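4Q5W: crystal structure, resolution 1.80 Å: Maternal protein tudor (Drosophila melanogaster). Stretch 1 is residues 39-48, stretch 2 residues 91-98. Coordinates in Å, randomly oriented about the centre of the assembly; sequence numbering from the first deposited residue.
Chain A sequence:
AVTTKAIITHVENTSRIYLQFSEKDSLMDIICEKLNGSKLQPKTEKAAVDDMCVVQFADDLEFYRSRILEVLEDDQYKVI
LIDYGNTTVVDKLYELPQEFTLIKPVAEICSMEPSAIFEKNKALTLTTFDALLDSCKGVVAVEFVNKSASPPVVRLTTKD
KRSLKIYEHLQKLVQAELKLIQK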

# COMPACT_ATOMS: atom_id res chain seq x y z
N LYS A 39 20.05 -11.01 -12.62
CA LYS A 39 19.85 -10.05 -13.71
C LYS A 39 18.47 -10.21 -14.33
O LYS A 39 18.07 -11.31 -14.72
CB LYS A 39 20.93 -10.22 -14.78
CG LYS A 39 21.11 -11.67 -15.23
CD LYS A 39 22.26 -11.82 -16.21
CE LYS A 39 22.46 -13.28 -16.56
NZ LYS A 39 22.52 -14.12 -15.33
N LEU A 40 17.73 -9.11 -14.42
CA LEU A 40 16.40 -9.13 -15.01
C LEU A 40 16.48 -8.73 -16.48
O LEU A 40 17.43 -8.07 -16.88
CB LEU A 40 15.48 -8.17 -14.27
CG LEU A 40 15.13 -8.58 -12.84
CD1 LEU A 40 14.68 -7.38 -12.05
CD2 LEU A 40 14.05 -9.65 -12.85
N GLN A 41 15.49 -9.12 -17.28
CA GLN A 41 15.56 -8.85 -18.71
C GLN A 41 14.71 -7.65 -19.11
O GLN A 41 13.50 -7.67 -18.95
CB GLN A 41 15.11 -10.08 -19.52
CG GLN A 41 15.83 -11.38 -19.17
CD GLN A 41 17.28 -11.41 -19.62
OE1 GLN A 41 18.10 -12.15 -19.06
NE2 GLN A 41 17.61 -10.61 -20.63
N PRO A 42 15.35 -6.60 -19.65
CA PRO A 42 14.55 -5.46 -20.11
C PRO A 42 13.57 -5.87 -21.21
O PRO A 42 13.88 -6.75 -22.02
CB PRO A 42 15.60 -4.49 -20.67
CG PRO A 42 16.88 -4.87 -19.97
CD PRO A 42 16.80 -6.37 -19.80
N LYS A 43 12.40 -5.25 -21.22
CA LYS A 43 11.45 -5.46 -22.30
C LYS A 43 12.03 -4.94 -23.61
O LYS A 43 12.92 -4.10 -23.60
CB LYS A 43 10.12 -4.76 -21.99
CG LYS A 43 9.35 -5.43 -20.86
CD LYS A 43 7.89 -4.99 -20.85
CE LYS A 43 7.13 -5.54 -22.05
NZ LYS A 43 7.06 -7.03 -21.99
N THR A 44 11.52 -5.46 -24.73
CA THR A 44 12.00 -5.06 -26.06
C THR A 44 10.92 -4.36 -26.90
O THR A 44 11.13 -4.05 -28.07
CB THR A 44 12.53 -6.26 -26.86
OG1 THR A 44 11.50 -7.25 -26.98
CG2 THR A 44 13.74 -6.87 -26.16
N GLU A 45 9.76 -4.12 -26.29
CA GLU A 45 8.67 -3.39 -26.94
C GLU A 45 7.76 -2.80 -25.87
O GLU A 45 7.93 -3.09 -24.69
CB GLU A 45 7.88 -4.31 -27.87
CG GLU A 45 7.26 -5.51 -27.18
CD GLU A 45 6.52 -6.42 -28.16
OE1 GLU A 45 5.64 -5.92 -28.89
OE2 GLU A 45 6.84 -7.63 -28.19
N LYS A 46 6.81 -1.97 -26.28
CA LYS A 46 6.00 -1.26 -25.29
C LYS A 46 4.97 -2.17 -24.61
O LYS A 46 4.49 -3.13 -25.20
CB LYS A 46 5.32 -0.03 -25.90
CG LYS A 46 6.32 1.03 -26.37
CD LYS A 46 5.67 2.41 -26.52
CE LYS A 46 5.39 3.04 -25.16
NZ LYS A 46 4.86 4.42 -25.29
N ALA A 47 4.66 -1.87 -23.35
CA ALA A 47 3.64 -2.61 -22.62
C ALA A 47 2.29 -1.90 -22.74
O ALA A 47 2.23 -0.74 -23.14
CB ALA A 47 4.03 -2.75 -21.16
N ALA A 48 1.21 -2.60 -22.39
CA ALA A 48 -0.13 -2.01 -22.42
C ALA A 48 -0.68 -1.99 -21.00
O ALA A 48 -0.15 -2.66 -20.12
CB ALA A 48 -1.05 -2.81 -23.35
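Stretch 2 (91-98) DKLYELPQ

Stretch 2 lies beside stretch 1 as an extended segment: from Lys-92 to Pro-97 every phi is negative and every psi falls between 120° and 156°, values of an extended backbone. Its direction follows from the pairing, since Leu-93 bonds to Lys-43 and Glu-95 to Gln-41, so numbers rise on one side as they fall on the other and the two segments run antiparallel. A single beta bridge, Pro-42 with Tyr-94, fixes the register at a CA–CA distance of 4.2 Å.

Asp-91 lies out of reach. Lys-92 leaves the backbone sideways, but with all four chi angles t its end comes nearer, Lys-92 CE lying 3.7 Å from Pro-42 CG. Leu-93 makes the first backbone bond: Lys-43 N donates to Leu-93 O at 2.9 Å and 174°, nearly linear, while Pro-42 CA approaches the same Leu-93 O at 3.5 Å as a CA-H...O contact. Its side chain packs on the buried Ala-47, Leu-93 CD1 to Ala-47 CB being 3.6 Å.

Tyr-94 stands opposite Pro-42, and the flanking hydrogen bonds need no proton from the proline nitrogen. The ring meets apolar groups, with Tyr-94 CD2 3.7 Å from Leu-40 CB and Tyr-94 CE2 3.9 Å from Pro-42 CG.

Glu-95 closes the pairing, its N donating to Gln-41 O at 2.9 Å and 166°. Its carboxylate forms a salt bridge with Lys-43, NZ of Lys-43 lying 3.1 Å from Glu-95 OE1. Water extends the contact: water 1 accepts from Gln-41 N and donates to Glu-95 O, both at 2.7 Å, and water 2 links Pro-42 O (2.8 Å) to Glu-95 OE2 (2.6 Å).

Leu-96 points away and makes no contact. Pro-97 adds a last apolar touch, its CG 3.9 Å from Leu-40 CD2, and Gln-98 is beyond reach.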

# COMPACT_ATOMS: atom_id res chain seq x y z
N ASP A 91 10.68 4.66 -16.62
CA ASP A 91 10.91 4.75 -18.05
C ASP A 91 11.50 3.47 -18.61
O ASP A 91 11.88 3.41 -19.78
CB ASP A 91 11.78 5.97 -18.41
CG ASP A 91 13.18 5.88 -17.84
OD1 ASP A 91 13.45 4.95 -17.06
OD2 ASP A 91 14.01 6.75 -18.18
N LYS A 92 11.58 2.45 -17.77
CA LYS A 92 12.11 1.15 -18.18
C LYS A 92 11.36 0.01 -17.50
O LYS A 92 11.09 0.06 -16.30
CB LYS A 92 13.60 1.06 -17.85
CG LYS A 92 14.26 -0.22 -18.33
CD LYS A 92 15.74 -0.21 -18.00
CE LYS A 92 16.44 -1.43 -18.57
NZ LYS A 92 17.88 -1.45 -18.20
N LEU A 93 11.04 -1.02 -18.28
CA LEU A 93 10.29 -2.16 -17.77
C LEU A 93 11.11 -3.42 -17.97
O LEU A 93 11.84 -3.54 -18.96
CB LEU A 93 8.98 -2.31 -18.54
CG LEU A 93 8.02 -1.12 -18.49
CD1 LEU A 93 6.80 -1.40 -19.33
CD2 LEU A 93 7.63 -0.79 -17.04
N TYR A 94 10.97 -4.36 -17.04
CA TYR A 94 11.61 -5.66 -17.17
C TYR A 94 10.54 -6.74 -17.22
O TYR A 94 9.42 -6.54 -16.74
CB TYR A 94 12.55 -5.93 -15.98
CG TYR A 94 13.65 -4.91 -15.81
CD1 TYR A 94 13.43 -3.74 -15.09
CD2 TYR A 94 14.91 -5.12 -16.36
CE1 TYR A 94 14.43 -2.81 -14.93
CE2 TYR A 94 15.92 -4.20 -16.20
CZ TYR A 94 15.67 -3.04 -15.49
OH TYR A 94 16.67 -2.12 -15.33
N GLU A 95 10.88 -7.88 -17.82
CA GLU A 95 9.97 -9.03 -17.86
C GLU A 95 9.80 -9.61 -16.47
O GLU A 95 10.74 -9.66 -15.69
CB GLU A 95 10.50 -10.12 -18.80
CG GLU A 95 10.93 -9.65 -20.18
CD GLU A 95 9.76 -9.25 -21.07
OE1 GLU A 95 8.60 -9.37 -20.65
OE2 GLU A 95 10.02 -8.80 -22.21
N LEU A 96 8.59 -10.06 -16.16
CA LEU A 96 8.35 -10.78 -14.91
C LEU A 96 8.82 -12.23 -15.07
O LEU A 96 8.32 -12.95 -15.94
CB LEU A 96 6.87 -10.75 -14.57
CG LEU A 96 6.49 -11.50 -13.28
CD1 LEU A 96 7.01 -10.73 -12.08
CD2 LEU A 96 4.99 -11.70 -13.22
N PRO A 97 9.77 -12.66 -14.23
CA PRO A 97 10.23 -14.05 -14.32
C PRO A 97 9.06 -15.02 -14.15
O PRO A 97 8.14 -14.76 -13.36
CB PRO A 97 11.20 -14.17 -13.14
CG PRO A 97 11.75 -12.78 -12.98
CD PRO A 97 10.56 -11.88 -13.27
N GLN A 98 9.09 -16.12 -14.91
CA GLN A 98 7.99 -17.07 -14.98
C GLN A 98 7.52 -17.61 -13.62
O GLN A 98 6.32 -17.90 -13.44
CB GLN A 98 8.37 -18.24 -15.89
CG GLN A 98 7.24 -19.23 -16.16
CD GLN A 98 6.08 -18.61 -16.91
OE1 GLN A 98 6.20 -17.53 -17.50
NE2 GLN A 98 4.94 -19.30 -16.90
O HOH W 1 13.27 -10.29 -16.21
O HOH W 2 12.43 -8.96 -23.06
O HOH W 3 9.45 -7.36 -24.25